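PDB 4DZH: amidohydrolase from Xanthomonas campestris pv. campestris, which probably deaminates adenosine-type nucleosides such as 5'-methylthioadenosine, as a zinc-binding member of the amidohydrolase superfamily. Local coordinates for residues P73-A78 and T351-A356; G131-V136 and H153-L158; V282-C287 and A307-A312; N42-A47 and G376-L381. One frame throughout, in Å; residues are numbered along the deposited sequence.

Interaction 1. Residues P73-A78 and T351-A356; sequences PGLVNA and TTLRAA
Leu75 and Leu353 meet because their torsions turn their CD methyls toward each other. In Leu75, CG is anti to the carbonyl carbon (chi1 -58°). In Leu353, CG is anti to the backbone N (chi1 -171°). Strand 69-80 belongs to the TIM barrel of this amidohydrolase, and helix 349-363 packs against it at Leu75 and Val76. The short segments cross at 69°. Leu75 CD2 does the touching from the strand side. It lies 4.2 Å from Leu353 CD1 and 4.1 Å from Ala356 CB, so one methyl touches two residues three apart, on the same side of the helix. Thr357, next along the helix, and Met326 and Phe327 of helix 326-341 also touch Leu75. The polar link is between backbones. Val76 N donates to Ala356 O over 2.8 Å, nearly along the C=O axis. The same oxygen also takes a CA-H contact from Leu75 CA at 3.6 Å. A carbonyl of the helix thus accepts from the strand in a buried place. A water also lies between the backbones, 2.8 Å from Val76 O and 2.8 Å from Ala355 O.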
loop_
_atom_site.group_PDB
_atom_site.type_symbol
_atom_site.label_atom_id
_atom_site.label_comp_id
_atom_site.label_asym_id
_atom_site.label_seq_id
_atom_site.Cartn_x
_atom_site.Cartn_y
_atom_site.Cartn_z
ATOM N N PRO A 73 -18.923 0.486 -7.531
ATOM C CA PRO A 73 -18.707 1.604 -8.469
ATOM C C PRO A 73 -17.219 1.784 -8.723
ATOM O O PRO A 73 -16.414 1.449 -7.841
ATOM C CB PRO A 73 -19.222 2.821 -7.694
ATOM C CG PRO A 73 -20.150 2.270 -6.605
ATOM C CD PRO A 73 -19.455 0.953 -6.232
ATOM N N GLY A 74 -16.894 2.308 -9.910
ATOM C CA GLY A 74 -15.503 2.645 -10.173
ATOM C C GLY A 74 -14.972 3.599 -9.125
ATOM O O GLY A 74 -15.667 4.454 -8.576
ATOM N N LEU A 75 -13.711 3.440 -8.791
ATOM C CA LEU A 75 -13.051 4.390 -7.922
ATOM C C LEU A 75 -12.833 5.710 -8.630
ATOM O O LEU A 75 -12.557 5.792 -9.839
ATOM C CB LEU A 75 -11.725 3.820 -7.461
ATOM C CG LEU A 75 -11.849 2.472 -6.728
ATOM C CD1 LEU A 75 -10.480 1.935 -6.326
ATOM C CD2 LEU A 75 -12.856 2.480 -5.521
ATOM N N VAL A 76 -12.955 6.782 -7.859
ATOM C CA VAL A 76 -12.825 8.135 -8.373
ATOM C C VAL A 76 -11.576 8.750 -7.778
ATOM O O VAL A 76 -11.485 8.967 -6.539
ATOM C CB VAL A 76 -14.088 8.954 -8.017
ATOM C CG1 VAL A 76 -13.910 10.423 -8.442
ATOM C CG2 VAL A 76 -15.339 8.345 -8.677
ATOM N N ASN A 77 -10.555 8.917 -8.627
ATOM C CA ASN A 77 -9.293 9.459 -8.182
ATOM C C ASN A 77 -9.405 10.968 -8.285
ATOM O O ASN A 77 -9.315 11.532 -9.368
ATOM C CB ASN A 77 -8.152 8.921 -9.085
ATOM C CG ASN A 77 -6.755 9.334 -8.597
ATOM O OD1 ASN A 77 -6.568 10.374 -7.900
ATOM N ND2 ASN A 77 -5.732 8.565 -9.002
ATOM N N ALA A 78 -9.617 11.611 -7.146
ATOM C CA ALA A 78 -10.059 13.005 -7.147
ATOM C C ALA A 78 -8.926 14.024 -7.195
ATOM O O ALA A 78 -9.181 15.237 -6.974
ATOM C CB ALA A 78 -10.978 13.238 -5.899
ATOM N N THR A 351 -16.744 3.840 5.297
ATOM C CA THR A 351 -16.560 5.285 5.162
ATOM C C THR A 351 -15.444 5.616 4.188
ATOM O O THR A 351 -15.555 6.531 3.369
ATOM C CB THR A 351 -16.283 5.902 6.528
ATOM O OG1 THR A 351 -17.424 5.669 7.378
ATOM C CG2 THR A 351 -16.042 7.403 6.414
ATOM N N THR A 352 -14.361 4.849 4.262
ATOM C CA THR A 352 -13.251 5.071 3.335
ATOM C C THR A 352 -13.686 4.732 1.901
ATOM O O THR A 352 -13.395 5.477 0.953
ATOM C CB THR A 352 -11.994 4.242 3.734
ATOM O OG1 THR A 352 -11.536 4.616 5.047
ATOM C CG2 THR A 352 -10.893 4.517 2.735
ATOM N N LEU A 353 -14.342 3.584 1.718
ATOM C CA LEU A 353 -14.818 3.210 0.399
ATOM C C LEU A 353 -15.822 4.254 -0.136
ATOM O O LEU A 353 -15.828 4.564 -1.346
ATOM C CB LEU A 353 -15.391 1.783 0.393
ATOM C CG LEU A 353 -15.681 1.306 -1.044
ATOM C CD1 LEU A 353 -14.388 1.090 -1.864
ATOM C CD2 LEU A 353 -16.443 -0.002 -1.004
ATOM N N ARG A 354 -16.628 4.811 0.772
ATOM C CA ARG A 354 -17.563 5.874 0.383
ATOM C C ARG A 354 -16.811 7.080 -0.188
ATOM O O ARG A 354 -17.177 7.590 -1.242
ATOM C CB ARG A 354 -18.412 6.286 1.588
ATOM C CG ARG A 354 -19.550 7.298 1.251
ATOM C CD ARG A 354 -20.506 7.400 2.431
ATOM N NE ARG A 354 -21.626 8.365 2.254
ATOM C CZ ARG A 354 -22.791 8.020 1.705
ATOM N NH1 ARG A 354 -22.938 6.782 1.236
ATOM N NH2 ARG A 354 -23.823 8.912 1.617
ATOM N N ALA A 355 -15.760 7.519 0.505
ATOM C CA ALA A 355 -14.923 8.622 0.051
ATOM C C ALA A 355 -14.331 8.342 -1.334
ATOM O O ALA A 355 -14.310 9.222 -2.215
ATOM C CB ALA A 355 -13.856 8.943 1.060
ATOM N N ALA A 356 -13.841 7.110 -1.527
ATOM C CA ALA A 356 -13.232 6.711 -2.789
ATOM C C ALA A 356 -14.183 6.650 -3.990
ATOM O O ALA A 356 -13.730 6.575 -5.156
ATOM C CB ALA A 356 -12.559 5.337 -2.618
HETATM O O HOH W 1 -12.489 10.098 -4.187
#

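Interaction 2. Residues G131-V136 and H153-L158; sequences GGTTCV and HGFRAL
Cys135 and Val136 lie beside Arg156 and Ala157 as two neighbouring parallel strands. Helix 143-152 links them in a beta-alpha-beta unit of the TIM barrel. The backbone bonds come first. Val136 N donates to Arg156 O over 3.1 Å, and Leu158 N donates to Val136 O over 2.9 Å. A third bond, from Arg156 N to Thr134 O, is weak. Cys135 CA adds a CA-H contact with Arg156 O.

The apolar contacts fall on both faces of the sheet. On one face, Val136 CG2 meets Ala157 CB at 3.7 Å. On the other, Cys135 SG rests against the methylene chain of Arg156, 3.8 Å from its CG. The sulfur points there because it is anti to its own backbone N (chi1 -171°).

The ring of Phe155 makes the third group. Thr134 O stands over the centre of one ring face, 3.7 Å above its plane. Thr133 O approaches the edge instead, 3.3 Å from Phe155 CE2. Val136 CG1 is also at the edge, 3.9 Å from Phe155 CE1, and the two side chains cross at about a right angle. Met128 and Leu129 of helix 114-130 touch the ring as well.

The charged end of Arg156 serves another contact. Its chain bends at chi3, and NE forms a salt bridge with Asp380.

The chemistry is therefore divided. Two sound backbone bonds and one weak one set the register. The slightly positive edge C-H groups suit Thr133 O, while Thr134 O over the face is packing. The buried guanidinium charge is probably balanced by Asp380.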
loop_
_atom_site.group_PDB
_atom_site.type_symbol
_atom_site.label_atom_id
_atom_site.label_comp_id
_atom_site.label_asym_id
_atom_site.label_seq_id
_atom_site.Cartn_x
_atom_site.Cartn_y
_atom_site.Cartn_z
ATOM N N GLY A 131 -6.455 -0.908 -12.349
ATOM C CA GLY A 131 -6.628 -0.821 -10.923
ATOM C C GLY A 131 -7.993 -0.391 -10.472
ATOM O O GLY A 131 -8.165 0.017 -9.322
ATOM N N GLY A 132 -8.956 -0.427 -11.393
ATOM C CA GLY A 132 -10.344 -0.151 -11.022
ATOM C C GLY A 132 -10.699 1.312 -10.786
ATOM O O GLY A 132 -11.768 1.581 -10.189
ATOM N N THR A 133 -9.886 2.235 -11.290
ATOM C CA THR A 133 -10.257 3.665 -11.257
ATOM C C THR A 133 -10.913 4.008 -12.581
ATOM O O THR A 133 -10.373 3.678 -13.681
ATOM C CB THR A 133 -9.019 4.540 -11.057
ATOM O OG1 THR A 133 -8.510 4.334 -9.737
ATOM C CG2 THR A 133 -9.357 6.072 -11.213
ATOM N N THR A 134 -12.065 4.705 -12.521
ATOM C CA THR A 134 -12.875 4.970 -13.719
ATOM C C THR A 134 -13.139 6.467 -13.993
ATOM O O THR A 134 -13.740 6.840 -15.037
ATOM C CB THR A 134 -14.271 4.295 -13.626
ATOM O OG1 THR A 134 -14.895 4.645 -12.371
ATOM C CG2 THR A 134 -14.124 2.789 -13.679
ATOM N N CYS A 135 -12.659 7.313 -13.087
ATOM C CA CYS A 135 -12.880 8.759 -13.193
ATOM C C CYS A 135 -11.713 9.497 -12.521
ATOM O O CYS A 135 -11.216 9.031 -11.488
ATOM C CB CYS A 135 -14.179 9.089 -12.457
ATOM S SG CYS A 135 -14.790 10.805 -12.676
ATOM N N VAL A 136 -11.335 10.657 -13.089
ATOM C CA VAL A 136 -10.283 11.466 -12.486
ATOM C C VAL A 136 -10.704 12.896 -12.412
ATOM O O VAL A 136 -11.624 13.326 -13.142
ATOM C CB VAL A 136 -8.972 11.454 -13.314
ATOM C CG1 VAL A 136 -8.331 10.139 -13.187
ATOM C CG2 VAL A 136 -9.219 11.818 -14.798
ATOM N N HIS A 153 -10.798 7.464 -25.160
ATOM C CA HIS A 153 -10.723 6.197 -24.477
ATOM C C HIS A 153 -11.982 5.852 -23.703
ATOM O O HIS A 153 -12.029 4.817 -22.984
ATOM C CB HIS A 153 -9.514 6.163 -23.509
ATOM C CG HIS A 153 -8.200 6.039 -24.208
ATOM N ND1 HIS A 153 -7.531 7.117 -24.731
ATOM C CD2 HIS A 153 -7.486 4.942 -24.557
ATOM C CE1 HIS A 153 -6.425 6.698 -25.331
ATOM N NE2 HIS A 153 -6.382 5.385 -25.244
ATOM N N GLY A 154 -12.984 6.713 -23.794
ATOM C CA GLY A 154 -14.174 6.511 -23.001
ATOM C C GLY A 154 -14.019 6.583 -21.496
ATOM O O GLY A 154 -14.702 5.872 -20.775
ATOM N N PHE A 155 -13.141 7.468 -21.014
ATOM C CA PHE A 155 -12.777 7.495 -19.615
ATOM C C PHE A 155 -13.313 8.793 -19.013
ATOM O O PHE A 155 -13.208 9.829 -19.651
ATOM C CB PHE A 155 -11.237 7.398 -19.482
ATOM C CG PHE A 155 -10.760 7.181 -18.070
ATOM C CD1 PHE A 155 -10.654 8.240 -17.160
ATOM C CD2 PHE A 155 -10.422 5.911 -17.647
ATOM C CE1 PHE A 155 -10.238 8.011 -15.846
ATOM C CE2 PHE A 155 -10.018 5.659 -16.313
ATOM C CZ PHE A 155 -9.907 6.719 -15.416
ATOM N N ARG A 156 -13.941 8.716 -17.829
ATOM C CA ARG A 156 -14.619 9.889 -17.277
ATOM C C ARG A 156 -13.642 10.853 -16.600
ATOM O O ARG A 156 -12.728 10.443 -15.885
ATOM C CB ARG A 156 -15.684 9.438 -16.276
ATOM C CG ARG A 156 -16.741 10.524 -15.973
ATOM C CD ARG A 156 -17.816 9.953 -15.062
ATOM N NE ARG A 156 -18.441 8.782 -15.663
ATOM C CZ ARG A 156 -19.375 8.841 -16.617
ATOM N NH1 ARG A 156 -19.773 10.022 -17.114
ATOM N NH2 ARG A 156 -19.900 7.720 -17.095
ATOM N N ALA A 157 -13.857 12.146 -16.805
ATOM C CA ALA A 157 -12.936 13.104 -16.197
ATOM C C ALA A 157 -13.550 14.458 -15.984
ATOM O O ALA A 157 -14.272 14.984 -16.834
ATOM C CB ALA A 157 -11.713 13.270 -17.089
ATOM N N LEU A 158 -13.165 15.048 -14.865
ATOM C CA LEU A 158 -13.320 16.513 -14.676
ATOM C C LEU A 158 -11.939 17.070 -14.992
ATOM O O LEU A 158 -10.949 16.710 -14.306
ATOM C CB LEU A 158 -13.711 16.816 -13.220
ATOM C CG LEU A 158 -13.840 18.329 -12.913
ATOM C CD1 LEU A 158 -14.903 19.014 -13.773
ATOM C CD2 LEU A 158 -14.149 18.575 -11.433
#

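Interaction 3. Residues V282-C287 and A307-A312; sequences VSVVHC and ASVNLA
Asn310 and Ser283 join side chain to side chain between two neighbouring parallel strands of the TIM barrel, 283-286 and 310-313. Asn310 can be followed outward. Its CB lies 3.7 Å from Ser283 OG. CG is anti to the backbone N (chi1 -174°) and stays beside the serine hydroxyl. ND2 closes the link, donating to Ser283 OG over 3.0 Å, with the oxygen 21° out of the amide plane. Asn310 ND2 also binds Gly359 O of helix 349-363, so the amide ties strand to strand and strand to helix. Ser283 OG has a second partner too, a glycerol, probably from the crystallisation liquor.

Backbone bonds pair the strands. Val284 N donates to Asn310 O, Ala312 N to Val284 O, and His286 N to Ala312 O over 2.8 Å. The last donor is tilted from the carbonyl plane.

Val284 lies on the same face as Leu311. Its CG1 is 4.1 Å from Leu311 CD1, while its CG2 meets Val309 CG1. On the other face Val285 CG2 packs on Ala312 CB, and Val285 also touches the zinc ligand His79. The pair thus forms part of the barrel wall beside the metal site, and the chain runs on from Ala312 to the zinc ligand Asp316. Next to the amide link, a water donates to Val282 O (2.9 Å) and accepts from Asn310 N (3.1 Å).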
loop_
_atom_site.group_PDB
_atom_site.type_symbol
_atom_site.label_atom_id
_atom_site.label_comp_id
_atom_site.label_asym_id
_atom_site.label_seq_id
_atom_site.Cartn_x
_atom_site.Cartn_y
_atom_site.Cartn_z
ATOM N N VAL A 282 -17.660 22.953 0.850
ATOM C CA VAL A 282 -16.360 22.723 0.237
ATOM C C VAL A 282 -16.054 21.235 0.279
ATOM O O VAL A 282 -16.368 20.563 1.287
ATOM C CB VAL A 282 -15.262 23.425 1.014
ATOM C CG1 VAL A 282 -13.891 23.176 0.378
ATOM C CG2 VAL A 282 -15.535 24.947 1.025
ATOM N N SER A 283 -15.458 20.711 -0.806
ATOM C CA SER A 283 -14.911 19.341 -0.746
ATOM C C SER A 283 -13.408 19.354 -0.485
ATOM O O SER A 283 -12.679 20.205 -0.990
ATOM C CB SER A 283 -15.203 18.565 -2.022
ATOM O OG SER A 283 -16.594 18.370 -2.221
ATOM N N VAL A 284 -12.939 18.401 0.310
ATOM C CA VAL A 284 -11.505 18.230 0.543
ATOM C C VAL A 284 -11.077 16.936 -0.159
ATOM O O VAL A 284 -11.705 15.877 0.031
ATOM C CB VAL A 284 -11.162 18.184 2.048
ATOM C CG1 VAL A 284 -9.734 17.832 2.262
ATOM C CG2 VAL A 284 -11.384 19.591 2.648
ATOM N N VAL A 285 -10.025 17.030 -0.960
ATOM C CA VAL A 285 -9.376 15.799 -1.485
ATOM C C VAL A 285 -8.119 15.466 -0.681
ATOM O O VAL A 285 -7.142 16.232 -0.628
ATOM C CB VAL A 285 -8.994 15.970 -2.945
ATOM C CG1 VAL A 285 -8.378 14.636 -3.425
ATOM C CG2 VAL A 285 -10.226 16.348 -3.782
ATOM N N HIS A 286 -8.131 14.267 -0.091
ATOM C CA HIS A 286 -7.039 13.742 0.706
ATOM C C HIS A 286 -6.128 12.873 -0.156
ATOM O O HIS A 286 -6.591 11.930 -0.796
ATOM C CB HIS A 286 -7.671 12.956 1.865
ATOM C CG HIS A 286 -6.703 12.383 2.858
ATOM N ND1 HIS A 286 -5.527 13.004 3.247
ATOM C CD2 HIS A 286 -6.760 11.226 3.569
ATOM C CE1 HIS A 286 -4.909 12.250 4.139
ATOM N NE2 HIS A 286 -5.639 11.166 4.357
ATOM N N CYS A 287 -4.848 13.223 -0.169
ATOM C CA CYS A 287 -3.785 12.532 -0.913
ATOM C C CYS A 287 -2.711 12.083 0.100
ATOM O O CYS A 287 -1.602 12.643 0.184
ATOM C CB CYS A 287 -3.179 13.492 -1.942
ATOM S SG CYS A 287 -4.370 14.116 -3.144
ATOM N N ALA A 307 -17.157 16.087 10.673
ATOM C CA ALA A 307 -17.763 17.416 10.653
ATOM C C ALA A 307 -18.621 17.596 9.408
ATOM O O ALA A 307 -19.086 18.698 9.104
ATOM C CB ALA A 307 -16.700 18.464 10.721
ATOM N N SER A 308 -18.825 16.484 8.700
ATOM C CA SER A 308 -19.639 16.438 7.494
ATOM C C SER A 308 -19.024 17.202 6.318
ATOM O O SER A 308 -19.738 17.645 5.416
ATOM C CB SER A 308 -21.083 16.918 7.750
ATOM O OG SER A 308 -21.802 15.994 8.563
ATOM N N VAL A 309 -17.697 17.329 6.304
ATOM C CA VAL A 309 -17.058 17.876 5.122
ATOM C C VAL A 309 -16.960 16.786 4.069
ATOM O O VAL A 309 -16.397 15.720 4.356
ATOM C CB VAL A 309 -15.664 18.442 5.411
ATOM C CG1 VAL A 309 -15.015 18.885 4.060
ATOM C CG2 VAL A 309 -15.768 19.630 6.376
ATOM N N ASN A 310 -17.527 17.018 2.888
ATOM C CA ASN A 310 -17.394 16.023 1.819
ATOM C C ASN A 310 -15.922 15.675 1.544
ATOM O O ASN A 310 -15.145 16.544 1.185
ATOM C CB ASN A 310 -18.076 16.444 0.541
ATOM C CG ASN A 310 -18.034 15.345 -0.486
ATOM O OD1 ASN A 310 -18.692 14.304 -0.328
ATOM N ND2 ASN A 310 -17.225 15.536 -1.509
ATOM N N LEU A 311 -15.543 14.408 1.755
ATOM C CA LEU A 311 -14.137 13.985 1.650
ATOM C C LEU A 311 -13.958 13.032 0.470
ATOM O O LEU A 311 -14.707 12.061 0.317
ATOM C CB LEU A 311 -13.667 13.293 2.931
ATOM C CG LEU A 311 -12.178 12.973 3.140
ATOM C CD1 LEU A 311 -11.356 14.243 3.301
ATOM C CD2 LEU A 311 -11.942 12.063 4.292
ATOM N N ALA A 312 -12.963 13.343 -0.366
ATOM C CA ALA A 312 -12.553 12.455 -1.461
ATOM C C ALA A 312 -11.095 12.058 -1.313
ATOM O O ALA A 312 -10.359 12.563 -0.454
ATOM C CB ALA A 312 -12.778 13.187 -2.779
HETATM O O HOH W 2 -19.029 19.521 1.851
#

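Interaction 4. Residues N42-A47 and G376-L381; sequences NGVIVA and GKQADL
Ile45 lies along the backbone of residues 377-379, and Val44 sets CG1 against Gly376 and CG2 against Gln378. In Ile45, CG1 is anti to the carbonyl carbon (chi1 -58°), and the chain then runs out extended. CG1 sits 3.4 Å from Lys377 O and 3.9 Å from Ala379 CA. CD1 carries on past Gln378 O to Leu381 CD2, 4.3 Å away. Ile373 and Val38 also touch this isoleucine.

Val44 splits its two branches. CG1 meets Gly376 CA at 3.9 Å. CG2 meets Gln378 NE2 at 3.8 Å. Gln378 reaches it by bending at chi2 (-67°), which folds the amide back toward the strand. The two side chains cross obliquely. Lys377 turns the other way, and its NZ is gripped by Ser372 OG and by the carbonyls of Gly367 and Ile370.

Three backbone bonds hold the two segments together. Ala379 N donates to Gly43 O over 2.9 Å. Ile45 N donates to Lys377 O in a nearly straight bond of 2.8 Å. Gly376 N donates to Ile45 O and lies in the carbonyl plane. Gly43 and Gly376 both have positive phi, a conformation that suits glycine.

The loop thereby borders strand 44-50, an outermost strand of its four-stranded sheet, before the chain enters strand 381-385. This is consistent with the small beta domain that amidohydrolases build from N- and C-terminal segments beside the barrel.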
loop_
_atom_site.group_PDB
_atom_site.type_symbol
_atom_site.label_atom_id
_atom_site.label_comp_id
_atom_site.label_asym_id
_atom_site.label_seq_id
_atom_site.Cartn_x
_atom_site.Cartn_y
_atom_site.Cartn_z
ATOM N N ASN A 42 -28.144 1.091 -22.431
ATOM C CA ASN A 42 -27.754 2.422 -22.889
ATOM C C ASN A 42 -26.797 3.079 -21.928
ATOM O O ASN A 42 -26.811 4.303 -21.735
ATOM C CB ASN A 42 -29.012 3.279 -23.177
ATOM C CG ASN A 42 -29.889 2.617 -24.171
ATOM O OD1 ASN A 42 -30.864 1.955 -23.816
ATOM N ND2 ASN A 42 -29.519 2.716 -25.441
ATOM N N GLY A 43 -25.894 2.258 -21.343
ATOM C CA GLY A 43 -24.896 2.807 -20.449
ATOM C C GLY A 43 -25.414 3.146 -19.072
ATOM O O GLY A 43 -24.695 3.667 -18.236
ATOM N N VAL A 44 -26.713 2.935 -18.851
ATOM C CA VAL A 44 -27.320 3.361 -17.586
ATOM C C VAL A 44 -27.732 2.159 -16.739
ATOM O O VAL A 44 -28.156 1.124 -17.299
ATOM C CB VAL A 44 -28.590 4.216 -17.875
ATOM C CG1 VAL A 44 -29.419 4.473 -16.641
ATOM C CG2 VAL A 44 -28.184 5.570 -18.484
ATOM N N ILE A 45 -27.580 2.262 -15.420
ATOM C CA ILE A 45 -28.024 1.199 -14.526
ATOM C C ILE A 45 -29.565 1.202 -14.487
ATOM O O ILE A 45 -30.144 2.207 -14.118
ATOM C CB ILE A 45 -27.480 1.395 -13.095
ATOM C CG1 ILE A 45 -25.935 1.450 -13.142
ATOM C CG2 ILE A 45 -28.063 0.335 -12.173
ATOM C CD1 ILE A 45 -25.220 1.717 -11.807
ATOM N N VAL A 46 -30.205 0.083 -14.832
ATOM C CA VAL A 46 -31.665 0.026 -14.856
ATOM C C VAL A 46 -32.251 -0.878 -13.756
ATOM O O VAL A 46 -33.475 -0.932 -13.566
ATOM C CB VAL A 46 -32.209 -0.397 -16.254
ATOM C CG1 VAL A 46 -31.841 0.675 -17.291
ATOM C CG2 VAL A 46 -31.723 -1.794 -16.684
ATOM N N ALA A 47 -31.386 -1.569 -13.019
ATOM C CA ALA A 47 -31.850 -2.461 -11.961
ATOM C C ALA A 47 -30.691 -3.016 -11.142
ATOM O O ALA A 47 -29.611 -3.281 -11.691
ATOM C CB ALA A 47 -32.633 -3.622 -12.551
ATOM N N GLY A 376 -30.536 4.537 -12.587
ATOM C CA GLY A 376 -30.473 5.844 -13.191
ATOM C C GLY A 376 -29.098 6.435 -13.306
ATOM O O GLY A 376 -28.861 7.401 -14.049
ATOM N N LYS A 377 -28.169 5.884 -12.525
ATOM C CA LYS A 377 -26.800 6.346 -12.617
ATOM C C LYS A 377 -26.071 5.650 -13.759
ATOM O O LYS A 377 -26.482 4.596 -14.239
ATOM C CB LYS A 377 -26.056 6.130 -11.301
ATOM C CG LYS A 377 -26.498 7.025 -10.161
ATOM C CD LYS A 377 -25.346 7.297 -9.197
ATOM C CE LYS A 377 -25.732 8.313 -8.128
ATOM N NZ LYS A 377 -24.613 8.509 -7.094
ATOM N N GLN A 378 -24.956 6.247 -14.171
ATOM C CA GLN A 378 -24.111 5.660 -15.215
ATOM C C GLN A 378 -23.451 4.376 -14.733
ATOM O O GLN A 378 -23.093 4.250 -13.555
ATOM C CB GLN A 378 -23.006 6.653 -15.582
ATOM C CG GLN A 378 -23.512 7.962 -16.213
ATOM C CD GLN A 378 -24.129 7.758 -17.578
ATOM O OE1 GLN A 378 -23.448 7.393 -18.533
ATOM N NE2 GLN A 378 -25.421 8.026 -17.687
ATOM N N ALA A 379 -23.308 3.432 -15.650
ATOM C CA ALA A 379 -22.766 2.117 -15.324
ATOM C C ALA A 379 -21.234 2.147 -15.335
ATOM O O ALA A 379 -20.604 1.567 -16.211
ATOM C CB ALA A 379 -23.279 1.083 -16.283
ATOM N N ASP A 380 -20.673 2.882 -14.384
ATOM C CA ASP A 380 -19.221 2.854 -14.110
ATOM C C ASP A 380 -19.014 1.859 -12.950
ATOM O O ASP A 380 -19.297 2.177 -11.770
ATOM C CB ASP A 380 -18.729 4.221 -13.665
ATOM C CG ASP A 380 -18.771 5.307 -14.781
ATOM O OD1 ASP A 380 -19.411 5.152 -15.844
ATOM O OD2 ASP A 380 -18.094 6.350 -14.557
ATOM N N LEU A 381 -18.524 0.675 -13.293
ATOM C CA LEU A 381 -18.556 -0.477 -12.389
ATOM C C LEU A 381 -17.253 -1.245 -12.462
ATOM O O LEU A 381 -16.613 -1.276 -13.532
ATOM C CB LEU A 381 -19.682 -1.421 -12.791
ATOM C CG LEU A 381 -21.061 -0.761 -12.820
ATOM C CD1 LEU A 381 -22.077 -1.663 -13.476
ATOM C CD2 LEU A 381 -21.464 -0.437 -11.407
#

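From the N terminus, the chain first passes residues 42-47, which meet residues 376-381 much later. Interaction 4 therefore closes the longest loop and contains the other three. Interaction 1 opens next, at 73-78, and closes at 351-356. Within it, interactions 2 and 3 follow one another in series, and no two loops cross. Interaction 2 joins neighbouring barrel strands, and its strand 133-139 also pairs with strand 69-80 of interaction 1. Interaction 3 joins two later strands and meets interaction 1 through Ala78 and Ala312. Interaction 4 links the beta domain to the barrel: Asp380 O probably accepts a hydrogen bond from Gly74 N.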